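Local coordinates for N-acetylneuraminic acid outer membrane channel protein NanC (Escherichia coli, PDB 2WJQ) that forms a monomeric outer-membrane channel through which N-acetylneuraminic acid, the commonest sialic acid of host cell surfaces, enters the bacterium, at residues 67-72 with 90-95; 97-102 with 135-140; 29-34 with 56-61. All coordinates share one frame; numbering follows the deposited sequence.

Interaction 1. Residues 67-72 with 90-95; sequences DQWTVR and VKLSWD. With LDA (lauryl dimethylamine-N-oxide), chain N; LDA (lauryl dimethylamine-N-oxide), chain O.
Residues 69-72 run antiparallel to the neighbouring strand that passes through 90-94, with axes 4.6 Å apart at 166°. T70 with S93 and R72 with K91 are hydrogen-bonded pairs. W69 with W94 and V71 with L92 are the non-hydrogen-bonded pairs. The ladder goes one rung further, where D95 N donates to Q68 O at 2.8 Å.

The two indoles form an offset stack. The centroid of the W69 six-membered ring is 4.0 Å from that of the W94 five-membered ring, and the planes differ by 8°. W94 CB also sits over the W69 six-membered ring, a CH-pi contact. The Q68 amide lies beside the W94 indole, almost parallel to it. Q68 OE1 accepts from W94 NE1 at 3.3 Å, a long bond tilted from the ring plane. A water donates to Q68 OE1, accepts from W94 NE1 and donates to the chain O oxide.

V71 packs by both branches. CG1 is anti to the backbone N (chi1 -176°) and presses tightly on V90 CG1 at 3.4 Å. This turns CG2 to L92 CD1, at 3.5 Å.

The other face is polar. R72 NH1 gives a hydrogen bond in the guanidinium plane to a water, which also bonds S93 OG.

The chemistry fits a porin wall at its periplasmic rim. Tails of both detergents touch the W94 ring, and a bound n-octane touches W69. This is consistent with the indole pair facing the apolar membrane zone, while the Q68 amide and W94 NE1 share a water that leads on to a detergent oxide.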
loop_
_atom_site.group_PDB
_atom_site.type_symbol
_atom_site.label_atom_id
_atom_site.label_comp_id
_atom_site.label_asym_id
_atom_site.label_seq_id
_atom_site.Cartn_x
_atom_site.Cartn_y
_atom_site.Cartn_z
ATOM N N ASP A 67 -4.926 -19.941 -17.068
ATOM C CA ASP A 67 -5.520 -20.347 -15.796
ATOM C C ASP A 67 -4.794 -19.778 -14.564
ATOM O O ASP A 67 -5.422 -19.546 -13.541
ATOM C CB ASP A 67 -5.580 -21.886 -15.693
ATOM N N GLN A 68 -3.489 -19.540 -14.668
ATOM C CA GLN A 68 -2.674 -19.154 -13.501
ATOM C C GLN A 68 -2.138 -17.704 -13.507
ATOM O O GLN A 68 -1.777 -17.166 -12.451
ATOM C CB GLN A 68 -1.493 -20.127 -13.398
ATOM C CG GLN A 68 -1.918 -21.564 -13.143
ATOM C CD GLN A 68 -0.739 -22.507 -13.016
ATOM O OE1 GLN A 68 0.318 -22.136 -12.494
ATOM N NE2 GLN A 68 -0.913 -23.737 -13.480
ATOM N N TRP A 69 -2.100 -17.083 -14.687
ATOM C CA TRP A 69 -1.498 -15.768 -14.870
ATOM C C TRP A 69 -2.556 -14.704 -15.193
ATOM O O TRP A 69 -3.409 -14.911 -16.059
ATOM C CB TRP A 69 -0.471 -15.827 -15.997
ATOM C CG TRP A 69 0.746 -16.630 -15.657
ATOM C CD1 TRP A 69 0.942 -17.979 -15.857
ATOM C CD2 TRP A 69 1.933 -16.144 -15.028
ATOM N NE1 TRP A 69 2.190 -18.348 -15.401
ATOM C CE2 TRP A 69 2.817 -17.244 -14.889
ATOM C CE3 TRP A 69 2.343 -14.890 -14.578
ATOM C CZ2 TRP A 69 4.078 -17.117 -14.322
ATOM C CZ3 TRP A 69 3.611 -14.764 -14.004
ATOM C CH2 TRP A 69 4.457 -15.877 -13.887
ATOM N N THR A 70 -2.450 -13.564 -14.525
ATOM C CA THR A 70 -3.360 -12.432 -14.713
ATOM C C THR A 70 -2.579 -11.149 -14.718
ATOM O O THR A 70 -1.699 -10.957 -13.874
ATOM C CB THR A 70 -4.358 -12.337 -13.556
ATOM O OG1 THR A 70 -5.003 -13.602 -13.422
ATOM C CG2 THR A 70 -5.407 -11.232 -13.791
ATOM N N VAL A 71 -2.906 -10.265 -15.654
ATOM C CA VAL A 71 -2.349 -8.920 -15.670
ATOM C C VAL A 71 -3.473 -7.924 -15.396
ATOM O O VAL A 71 -4.542 -8.003 -15.999
ATOM C CB VAL A 71 -1.707 -8.573 -17.012
ATOM C CG1 VAL A 71 -1.032 -7.144 -16.947
ATOM C CG2 VAL A 71 -0.683 -9.605 -17.401
ATOM N N ARG A 72 -3.208 -6.994 -14.492
ATOM C CA ARG A 72 -4.177 -5.998 -14.059
ATOM C C ARG A 72 -3.652 -4.586 -14.249
ATOM O O ARG A 72 -2.940 -4.054 -13.387
ATOM C CB ARG A 72 -4.516 -6.178 -12.582
ATOM C CG ARG A 72 -5.395 -7.370 -12.271
ATOM C CD ARG A 72 -5.632 -7.467 -10.747
ATOM N NE ARG A 72 -6.615 -8.497 -10.424
ATOM C CZ ARG A 72 -6.360 -9.799 -10.315
ATOM N NH1 ARG A 72 -5.128 -10.297 -10.502
ATOM N NH2 ARG A 72 -7.354 -10.621 -10.014
ATOM N N VAL A 90 0.552 -1.350 -13.620
ATOM C CA VAL A 90 0.273 -2.671 -14.159
ATOM C C VAL A 90 0.765 -3.662 -13.115
ATOM O O VAL A 90 1.920 -3.564 -12.665
ATOM C CB VAL A 90 1.000 -2.938 -15.496
ATOM C CG1 VAL A 90 0.603 -4.333 -16.066
ATOM C CG2 VAL A 90 0.685 -1.865 -16.515
ATOM N N LYS A 91 -0.113 -4.580 -12.717
ATOM C CA LYS A 91 0.241 -5.647 -11.802
ATOM C C LYS A 91 0.170 -6.968 -12.552
ATOM O O LYS A 91 -0.788 -7.223 -13.290
ATOM C CB LYS A 91 -0.685 -5.663 -10.589
ATOM C CG LYS A 91 -0.308 -6.705 -9.552
ATOM C CD LYS A 91 -1.196 -6.675 -8.328
ATOM C CE LYS A 91 -0.766 -7.764 -7.352
ATOM N NZ LYS A 91 -1.600 -7.778 -6.142
ATOM N N LEU A 92 1.187 -7.799 -12.365
ATOM C CA LEU A 92 1.191 -9.177 -12.859
ATOM C C LEU A 92 1.057 -10.128 -11.676
ATOM O O LEU A 92 1.809 -10.029 -10.687
ATOM C CB LEU A 92 2.497 -9.464 -13.607
ATOM C CG LEU A 92 2.672 -10.872 -14.178
ATOM C CD1 LEU A 92 1.626 -11.153 -15.243
ATOM C CD2 LEU A 92 4.092 -11.033 -14.745
ATOM N N SER A 93 0.116 -11.063 -11.774
ATOM C CA SER A 93 -0.134 -12.014 -10.698
ATOM C C SER A 93 -0.054 -13.446 -11.196
ATOM O O SER A 93 -0.509 -13.755 -12.313
ATOM C CB SER A 93 -1.509 -11.771 -10.067
ATOM O OG SER A 93 -1.519 -10.487 -9.468
ATOM N N TRP A 94 0.511 -14.305 -10.349
ATOM C CA TRP A 94 0.656 -15.719 -10.654
ATOM C C TRP A 94 0.095 -16.552 -9.512
ATOM O O TRP A 94 0.613 -16.533 -8.399
ATOM C CB TRP A 94 2.133 -16.034 -10.937
ATOM C CG TRP A 94 2.431 -17.467 -11.245
ATOM C CD1 TRP A 94 1.673 -18.326 -11.976
ATOM C CD2 TRP A 94 3.594 -18.189 -10.853
ATOM N NE1 TRP A 94 2.287 -19.557 -12.057
ATOM C CE2 TRP A 94 3.470 -19.496 -11.371
ATOM C CE3 TRP A 94 4.728 -17.861 -10.107
ATOM C CZ2 TRP A 94 4.442 -20.481 -11.164
ATOM C CZ3 TRP A 94 5.691 -18.845 -9.903
ATOM C CH2 TRP A 94 5.541 -20.128 -10.435
ATOM N N ASP A 95 -0.997 -17.253 -9.782
ATOM C CA ASP A 95 -1.546 -18.211 -8.832
ATOM C C ASP A 95 -0.759 -19.496 -9.013
ATOM O O ASP A 95 -1.191 -20.372 -9.730
ATOM C CB ASP A 95 -3.040 -18.471 -9.098
ATOM C CG ASP A 95 -3.909 -17.310 -8.673
ATOM O OD1 ASP A 95 -4.653 -16.777 -9.530
ATOM O OD2 ASP A 95 -3.827 -16.898 -7.491
HETATM N N1 LDA N . 2.586 -25.371 -11.494
HETATM O O1 LDA N . 2.057 -24.252 -11.743
HETATM C CM1 LDA N . 1.592 -26.218 -10.810
HETATM C CM2 LDA N . 2.937 -26.030 -12.761
HETATM C C1 LDA N . 3.813 -25.241 -10.709
HETATM C C2 LDA N . 3.550 -24.380 -9.475
HETATM C C3 LDA N . 4.676 -24.443 -8.446
HETATM C C4 LDA N . 5.373 -23.106 -8.221
HETATM C C5 LDA N . 5.588 -22.771 -6.741
HETATM C C6 LDA N . 7.047 -22.470 -6.401
HETATM C C7 LDA N . 7.525 -21.047 -6.679
HETATM C C8 LDA N . 8.602 -21.017 -7.763
HETATM C C9 LDA N . 9.699 -19.983 -7.566
HETATM C C10 LDA N . 10.229 -19.407 -8.878
HETATM C C11 LDA N . 11.703 -19.698 -9.143
HETATM C C12 LDA N . 12.334 -18.568 -9.945
HETATM N N1 LDA O . 5.093 -23.312 -15.208
HETATM O O1 LDA O . 4.202 -23.112 -14.340
HETATM C CM1 LDA O . 5.513 -24.726 -15.127
HETATM C CM2 LDA O . 4.526 -23.093 -16.551
HETATM C C1 LDA O . 6.285 -22.490 -14.996
HETATM C C2 LDA O . 5.919 -21.047 -14.662
HETATM C C3 LDA O . 7.117 -20.105 -14.798
HETATM C C4 LDA O . 7.710 -19.600 -13.480
HETATM C C5 LDA O . 7.979 -18.098 -13.551
HETATM C C6 LDA O . 8.917 -17.591 -12.464
HETATM C C7 LDA O . 9.200 -16.101 -12.656
HETATM C C8 LDA O . 8.853 -15.270 -11.421
HETATM C C9 LDA O . 7.350 -15.157 -11.164
HETATM C C10 LDA O . 6.827 -13.712 -11.155
HETATM C C11 LDA O . 5.581 -13.581 -10.282
HETATM C C12 LDA O . 4.674 -12.429 -10.704
HETATM O O HOH W 1 -3.430 -14.880 -11.607
HETATM O O HOH W 2 2.097 -21.612 -14.282
HETATM O O HOH W 3 -2.745 -9.011 -11.250
#

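Interaction 2. Residues 97-102 with 135-140; sequences TKDLNF and TYHINS
D99 and H137 meet at the periplasmic end of two adjacent barrel strands, where strand 100-111 begins after a turn and strand 127-137 ends. H137 N donates to D99 O at 2.8 Å, in the carbonyl plane. The same oxygen takes a CA-H contact from Y136. It also lies at the edge of the Y136 ring, 3.4 Å from CD2. The extended first torsion of Y136, chi1 179°, lays the ring edge beside it.

D99 CB rests on H137 O at 3.6 Å. The carboxylate stands 87° to the imidazole, with D99 OD1 3.9 Å from H137 ND1. A water lies within hydrogen-bonding distance of D99 OD2 and H137 O, but has more acceptors near it than protons to give. The H137 ring also meets that of H176, at about a right angle.

Strands 100-102 and 135-137 are one antiparallel joint of the beta-barrel, with axes 5.0 Å apart at 174°. N101 and T135 form a hydrogen-bonded pair, each N donating to the other's O. L100 and Y136 form the non-hydrogen-bonded pair next to it. Here L100 CD1 approaches Y136 CB at 4.2 Å, a loose apolar touch, and comes closer to T135 O, at 3.6 Å. L100 also lies near bound detergent and n-octane.

N101 and T135 point to the opposite face. A water donates to N101 OD1 at 2.6 Å and is hydrogen-bonded to T135 OG1. N101 ND2 is taken by D95 OD2, so both ends of this amide have partners. The T135 side chain touches T143 and A145 on the next strand, 142-153.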
loop_
_atom_site.group_PDB
_atom_site.type_symbol
_atom_site.label_atom_id
_atom_site.label_comp_id
_atom_site.label_asym_id
_atom_site.label_seq_id
_atom_site.Cartn_x
_atom_site.Cartn_y
_atom_site.Cartn_z
ATOM N N THR A 97 0.019 -22.042 -6.965
ATOM C CA THR A 97 -0.800 -23.152 -6.505
ATOM C C THR A 97 -2.118 -22.602 -5.961
ATOM O O THR A 97 -2.322 -21.384 -5.897
ATOM C CB THR A 97 -0.106 -23.988 -5.404
ATOM O OG1 THR A 97 0.107 -23.186 -4.238
ATOM C CG2 THR A 97 1.223 -24.539 -5.876
ATOM N N LYS A 98 -3.007 -23.507 -5.570
ATOM C CA LYS A 98 -4.234 -23.119 -4.885
ATOM C C LYS A 98 -3.918 -22.269 -3.647
ATOM O O LYS A 98 -4.656 -21.333 -3.349
ATOM C CB LYS A 98 -5.049 -24.365 -4.499
ATOM N N ASP A 99 -2.805 -22.577 -2.968
ATOM C CA ASP A 99 -2.405 -21.934 -1.710
ATOM C C ASP A 99 -1.281 -20.862 -1.792
ATOM O O ASP A 99 -0.947 -20.245 -0.769
ATOM C CB ASP A 99 -1.945 -23.007 -0.734
ATOM C CG ASP A 99 -3.042 -24.023 -0.408
ATOM O OD1 ASP A 99 -4.247 -23.690 -0.518
ATOM O OD2 ASP A 99 -2.684 -25.155 -0.049
ATOM N N LEU A 100 -0.701 -20.643 -2.972
ATOM C CA LEU A 100 0.420 -19.709 -3.111
ATOM C C LEU A 100 0.252 -18.802 -4.317
ATOM O O LEU A 100 0.110 -19.285 -5.441
ATOM C CB LEU A 100 1.704 -20.499 -3.248
ATOM C CG LEU A 100 3.048 -19.809 -3.297
ATOM C CD1 LEU A 100 3.265 -18.965 -2.071
ATOM C CD2 LEU A 100 4.117 -20.925 -3.399
ATOM N N ASN A 101 0.273 -17.493 -4.070
ATOM C CA ASN A 101 0.107 -16.491 -5.099
ATOM C C ASN A 101 1.294 -15.541 -5.039
ATOM O O ASN A 101 1.761 -15.188 -3.951
ATOM C CB ASN A 101 -1.198 -15.701 -4.879
ATOM C CG ASN A 101 -1.369 -14.545 -5.848
ATOM O OD1 ASN A 101 -0.861 -13.445 -5.621
ATOM N ND2 ASN A 101 -2.113 -14.782 -6.920
ATOM N N PHE A 102 1.764 -15.126 -6.205
ATOM C CA PHE A 102 2.834 -14.155 -6.306
ATOM C C PHE A 102 2.336 -12.994 -7.143
ATOM O O PHE A 102 1.507 -13.178 -8.036
ATOM C CB PHE A 102 4.053 -14.755 -6.986
ATOM C CG PHE A 102 4.668 -15.878 -6.231
ATOM C CD1 PHE A 102 5.547 -15.628 -5.199
ATOM C CD2 PHE A 102 4.376 -17.176 -6.563
ATOM C CE1 PHE A 102 6.145 -16.655 -4.514
ATOM C CE2 PHE A 102 4.954 -18.211 -5.878
ATOM C CZ PHE A 102 5.837 -17.945 -4.838
ATOM N N THR A 135 1.555 -14.331 -1.138
ATOM C CA THR A 135 0.493 -14.745 -0.226
ATOM C C THR A 135 0.484 -16.259 -0.131
ATOM O O THR A 135 0.485 -16.954 -1.148
ATOM C CB THR A 135 -0.877 -14.258 -0.675
ATOM O OG1 THR A 135 -0.833 -12.842 -0.864
ATOM C CG2 THR A 135 -1.930 -14.565 0.374
ATOM N N TYR A 136 0.481 -16.755 1.103
ATOM C CA TYR A 136 0.535 -18.172 1.353
ATOM C C TYR A 136 -0.556 -18.567 2.350
ATOM O O TYR A 136 -0.530 -18.158 3.517
ATOM C CB TYR A 136 1.903 -18.566 1.898
ATOM C CG TYR A 136 2.051 -20.022 2.224
ATOM C CD1 TYR A 136 2.667 -20.433 3.399
ATOM C CD2 TYR A 136 1.593 -20.996 1.351
ATOM C CE1 TYR A 136 2.819 -21.780 3.693
ATOM C CE2 TYR A 136 1.737 -22.334 1.638
ATOM C CZ TYR A 136 2.348 -22.720 2.807
ATOM O OH TYR A 136 2.484 -24.057 3.067
ATOM N N HIS A 137 -1.502 -19.350 1.853
ATOM C CA HIS A 137 -2.544 -19.962 2.667
ATOM C C HIS A 137 -1.924 -21.178 3.364
ATOM O O HIS A 137 -1.720 -22.242 2.765
ATOM C CB HIS A 137 -3.725 -20.331 1.759
ATOM C CG HIS A 137 -5.006 -20.610 2.484
ATOM N ND1 HIS A 137 -6.054 -21.285 1.894
ATOM C CD2 HIS A 137 -5.418 -20.298 3.736
ATOM C CE1 HIS A 137 -7.053 -21.384 2.754
ATOM N NE2 HIS A 137 -6.694 -20.788 3.877
ATOM N N ILE A 138 -1.575 -20.988 4.630
ATOM C CA ILE A 138 -0.900 -22.005 5.440
ATOM C C ILE A 138 -1.811 -23.201 5.742
ATOM O O ILE A 138 -1.416 -24.356 5.579
ATOM C CB ILE A 138 -0.446 -21.415 6.789
ATOM C CG1 ILE A 138 0.606 -20.327 6.576
ATOM C CG2 ILE A 138 0.083 -22.531 7.700
ATOM C CD1 ILE A 138 0.669 -19.319 7.701
ATOM N N ASN A 139 -3.019 -22.911 6.204
ATOM C CA ASN A 139 -4.043 -23.936 6.443
ATOM C C ASN A 139 -5.411 -23.265 6.459
ATOM O O ASN A 139 -5.519 -22.094 6.116
ATOM C CB ASN A 139 -3.770 -24.707 7.744
ATOM C CG ASN A 139 -3.577 -23.795 8.942
ATOM O OD1 ASN A 139 -4.229 -22.762 9.062
ATOM N ND2 ASN A 139 -2.658 -24.170 9.829
ATOM N N SER A 140 -6.457 -23.986 6.843
ATOM C CA SER A 140 -7.796 -23.381 6.906
ATOM C C SER A 140 -7.854 -22.157 7.846
ATOM O O SER A 140 -8.653 -21.249 7.627
ATOM C CB SER A 140 -8.833 -24.405 7.357
ATOM O OG SER A 140 -8.499 -24.878 8.647
HETATM O O HOH W 4 -1.483 -24.879 2.213
HETATM O O HOH W 5 0.114 -12.167 -3.544
#

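Interaction 3. Residues 29-34 with 56-61; sequences GWWASM and QVEVNY
W31 packs against N60 and E58 across an antiparallel strand pair, with axes 4.7 Å apart. Its CB lies 3.5 Å from N60 OD1. With CG anti to the backbone N (chi1 179°), the indole runs on past the amide. CE3 meets N60 ND2 obliquely at 3.5 Å, and the ring and amide planes are 19° apart. CZ3 then reaches E58 CD at 3.8 Å. E58 CG lies in the ring plane at this edge, and the carboxylate is turned 77° to the ring. The indole also touches S23 of strand 15-25.

N60 is held at both ends of its amide. OD1 accepts from a water at 2.7 Å, and that water also donates to G29 O. ND2 bonds Y89 OH. Shortened to an alanine, this residue is likely to leave Y89 OH and the water without a mate and the W31 ring freer to shift. E58 OE2 has a weak hydrogen bond to Y89 OH and a long, weak ion pair with R105.

W31 with N60 and S33 with E58 are hydrogen-bonded pairs. S33 OG turns to S23 OG and V22 O.

The opposite face is mostly apolar. Y61 CB lies over the W30 six-membered ring as a CH-pi contact. The edge of the W30 indole, at CZ3, presses V59 CG1 at 3.3 Å. M34 lies alongside V57, and its bent end brings CE to V57 CG2 at 3.4 Å, a tight contact. M34 also touches a bound detergent. G29 has a positive phi, where a CB would jam against the preceding carbonyl.

The strand pair is thus two-sided. W30, A32, M34, V57 and V59 probably face the membrane. W31, S33, E58 and N60 probably line the channel side, consistent with the partners Y89 and R105.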
loop_
_atom_site.group_PDB
_atom_site.type_symbol
_atom_site.label_atom_id
_atom_site.label_comp_id
_atom_site.label_asym_id
_atom_site.label_seq_id
_atom_site.Cartn_x
_atom_site.Cartn_y
_atom_site.Cartn_z
ATOM N N GLY A 29 -14.237 -9.121 -14.066
ATOM C CA GLY A 29 -12.804 -8.889 -13.842
ATOM C C GLY A 29 -12.448 -7.527 -13.245
ATOM O O GLY A 29 -11.294 -7.295 -12.866
ATOM N N TRP A 30 -13.422 -6.627 -13.153
ATOM C CA TRP A 30 -13.184 -5.332 -12.539
ATOM C C TRP A 30 -13.038 -5.463 -11.035
ATOM O O TRP A 30 -13.559 -6.404 -10.409
ATOM C CB TRP A 30 -14.285 -4.318 -12.888
ATOM C CG TRP A 30 -14.160 -3.725 -14.279
ATOM C CD1 TRP A 30 -14.757 -4.178 -15.410
ATOM C CD2 TRP A 30 -13.397 -2.560 -14.667
ATOM N NE1 TRP A 30 -14.403 -3.395 -16.486
ATOM C CE2 TRP A 30 -13.575 -2.390 -16.053
ATOM C CE3 TRP A 30 -12.564 -1.664 -13.978
ATOM C CZ2 TRP A 30 -12.968 -1.343 -16.768
ATOM C CZ3 TRP A 30 -11.962 -0.620 -14.693
ATOM C CH2 TRP A 30 -12.165 -0.476 -16.068
ATOM N N TRP A 31 -12.344 -4.493 -10.455
ATOM C CA TRP A 31 -12.150 -4.417 -9.012
ATOM C C TRP A 31 -12.004 -2.954 -8.658
ATOM O O TRP A 31 -11.420 -2.170 -9.428
ATOM C CB TRP A 31 -10.903 -5.221 -8.599
ATOM C CG TRP A 31 -10.585 -5.195 -7.129
ATOM C CD1 TRP A 31 -11.026 -6.074 -6.172
ATOM C CD2 TRP A 31 -9.730 -4.268 -6.459
ATOM N NE1 TRP A 31 -10.506 -5.727 -4.941
ATOM C CE2 TRP A 31 -9.708 -4.624 -5.095
ATOM C CE3 TRP A 31 -8.991 -3.156 -6.877
ATOM C CZ2 TRP A 31 -8.968 -3.914 -4.150
ATOM C CZ3 TRP A 31 -8.249 -2.459 -5.939
ATOM C CH2 TRP A 31 -8.249 -2.840 -4.590
ATOM N N ALA A 32 -12.558 -2.570 -7.518
ATOM C CA ALA A 32 -12.515 -1.166 -7.089
ATOM C C ALA A 32 -12.459 -1.076 -5.581
ATOM O O ALA A 32 -13.002 -1.926 -4.873
ATOM C CB ALA A 32 -13.716 -0.399 -7.606
ATOM N N SER A 33 -11.779 -0.047 -5.099
ATOM C CA SER A 33 -11.644 0.174 -3.689
ATOM C C SER A 33 -11.662 1.670 -3.398
ATOM O O SER A 33 -11.239 2.491 -4.224
ATOM C CB SER A 33 -10.308 -0.420 -3.204
ATOM O OG SER A 33 -10.269 -0.452 -1.799
ATOM N N MET A 34 -12.135 2.018 -2.221
ATOM C CA MET A 34 -12.058 3.392 -1.740
ATOM C C MET A 34 -11.695 3.338 -0.281
ATOM O O MET A 34 -12.145 2.443 0.440
ATOM C CB MET A 34 -13.402 4.065 -1.913
ATOM C CG MET A 34 -13.409 5.557 -1.719
ATOM S SD MET A 34 -15.012 6.291 -2.293
ATOM C CE MET A 34 -14.842 6.174 -4.048
ATOM N N GLN A 56 -8.152 7.712 -0.887
ATOM C CA GLN A 56 -7.661 7.046 -2.071
ATOM C C GLN A 56 -8.761 6.227 -2.712
ATOM O O GLN A 56 -9.567 5.600 -2.025
ATOM C CB GLN A 56 -6.493 6.090 -1.776
ATOM C CG GLN A 56 -5.512 6.598 -0.758
ATOM C CD GLN A 56 -4.196 5.874 -0.794
ATOM O OE1 GLN A 56 -3.509 5.880 -1.806
ATOM N NE2 GLN A 56 -3.829 5.252 0.319
ATOM N N VAL A 57 -8.738 6.200 -4.040
ATOM C CA VAL A 57 -9.657 5.413 -4.826
ATOM C C VAL A 57 -8.804 4.658 -5.812
ATOM O O VAL A 57 -7.833 5.219 -6.371
ATOM C CB VAL A 57 -10.687 6.306 -5.557
ATOM C CG1 VAL A 57 -11.563 5.461 -6.465
ATOM C CG2 VAL A 57 -11.546 7.046 -4.553
ATOM N N GLU A 58 -9.138 3.393 -6.012
ATOM C CA GLU A 58 -8.377 2.527 -6.887
ATOM C C GLU A 58 -9.310 1.669 -7.731
ATOM O O GLU A 58 -10.340 1.169 -7.240
ATOM C CB GLU A 58 -7.432 1.647 -6.061
ATOM C CG GLU A 58 -6.363 0.902 -6.880
ATOM C CD GLU A 58 -5.429 0.052 -5.996
ATOM O OE1 GLU A 58 -5.403 0.298 -4.770
ATOM O OE2 GLU A 58 -4.737 -0.857 -6.516
ATOM N N VAL A 59 -8.975 1.539 -9.012
ATOM C CA VAL A 59 -9.714 0.650 -9.886
ATOM C C VAL A 59 -8.707 -0.116 -10.744
ATOM O O VAL A 59 -7.658 0.405 -11.121
ATOM C CB VAL A 59 -10.715 1.434 -10.804
ATOM C CG1 VAL A 59 -11.446 0.500 -11.685
ATOM C CG2 VAL A 59 -11.726 2.250 -9.971
ATOM N N ASN A 60 -9.039 -1.361 -11.051
ATOM C CA ASN A 60 -8.262 -2.138 -11.968
ATOM C C ASN A 60 -9.119 -3.182 -12.646
ATOM O O ASN A 60 -10.259 -3.412 -12.252
ATOM C CB ASN A 60 -6.998 -2.734 -11.301
ATOM C CG ASN A 60 -7.282 -3.904 -10.368
ATOM O OD1 ASN A 60 -8.105 -4.761 -10.652
ATOM N ND2 ASN A 60 -6.529 -3.973 -9.275
ATOM N N TYR A 61 -8.564 -3.809 -13.674
ATOM C CA TYR A 61 -9.237 -4.853 -14.407
ATOM C C TYR A 61 -8.333 -6.073 -14.650
ATOM O O TYR A 61 -7.191 -5.901 -15.040
ATOM C CB TYR A 61 -9.687 -4.305 -15.755
ATOM C CG TYR A 61 -10.220 -5.404 -16.602
ATOM C CD1 TYR A 61 -11.374 -6.059 -16.228
ATOM C CD2 TYR A 61 -9.542 -5.845 -17.723
ATOM C CE1 TYR A 61 -11.863 -7.104 -16.949
ATOM C CE2 TYR A 61 -10.041 -6.897 -18.475
ATOM C CZ TYR A 61 -11.211 -7.521 -18.071
ATOM O OH TYR A 61 -11.748 -8.562 -18.788
HETATM O O HOH W 6 -9.004 -7.291 -10.670
#

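In the fold
Along the chain the contacts come in series: interaction 3, then interaction 1, then interaction 2. All belong to the antiparallel barrel wall. Interaction 3 joins strands 30-41 and 54-64, interaction 1 strands 69-80 and 83-95, and interaction 2 strands 100-111 and 127-137. Strand 54-64 neighbours 69-80, and 83-95 neighbours 100-111, so the six strands follow one another round the wall. The centre of interaction 1 is about 15 Å from each of the others. The centres of interactions 2 and 3 are about 23 Å apart, and the two do not touch. R72 packs on N60 and Y61, while W94 bonds F102 through the backbone. Together they form a continuous part of the wall around the channel.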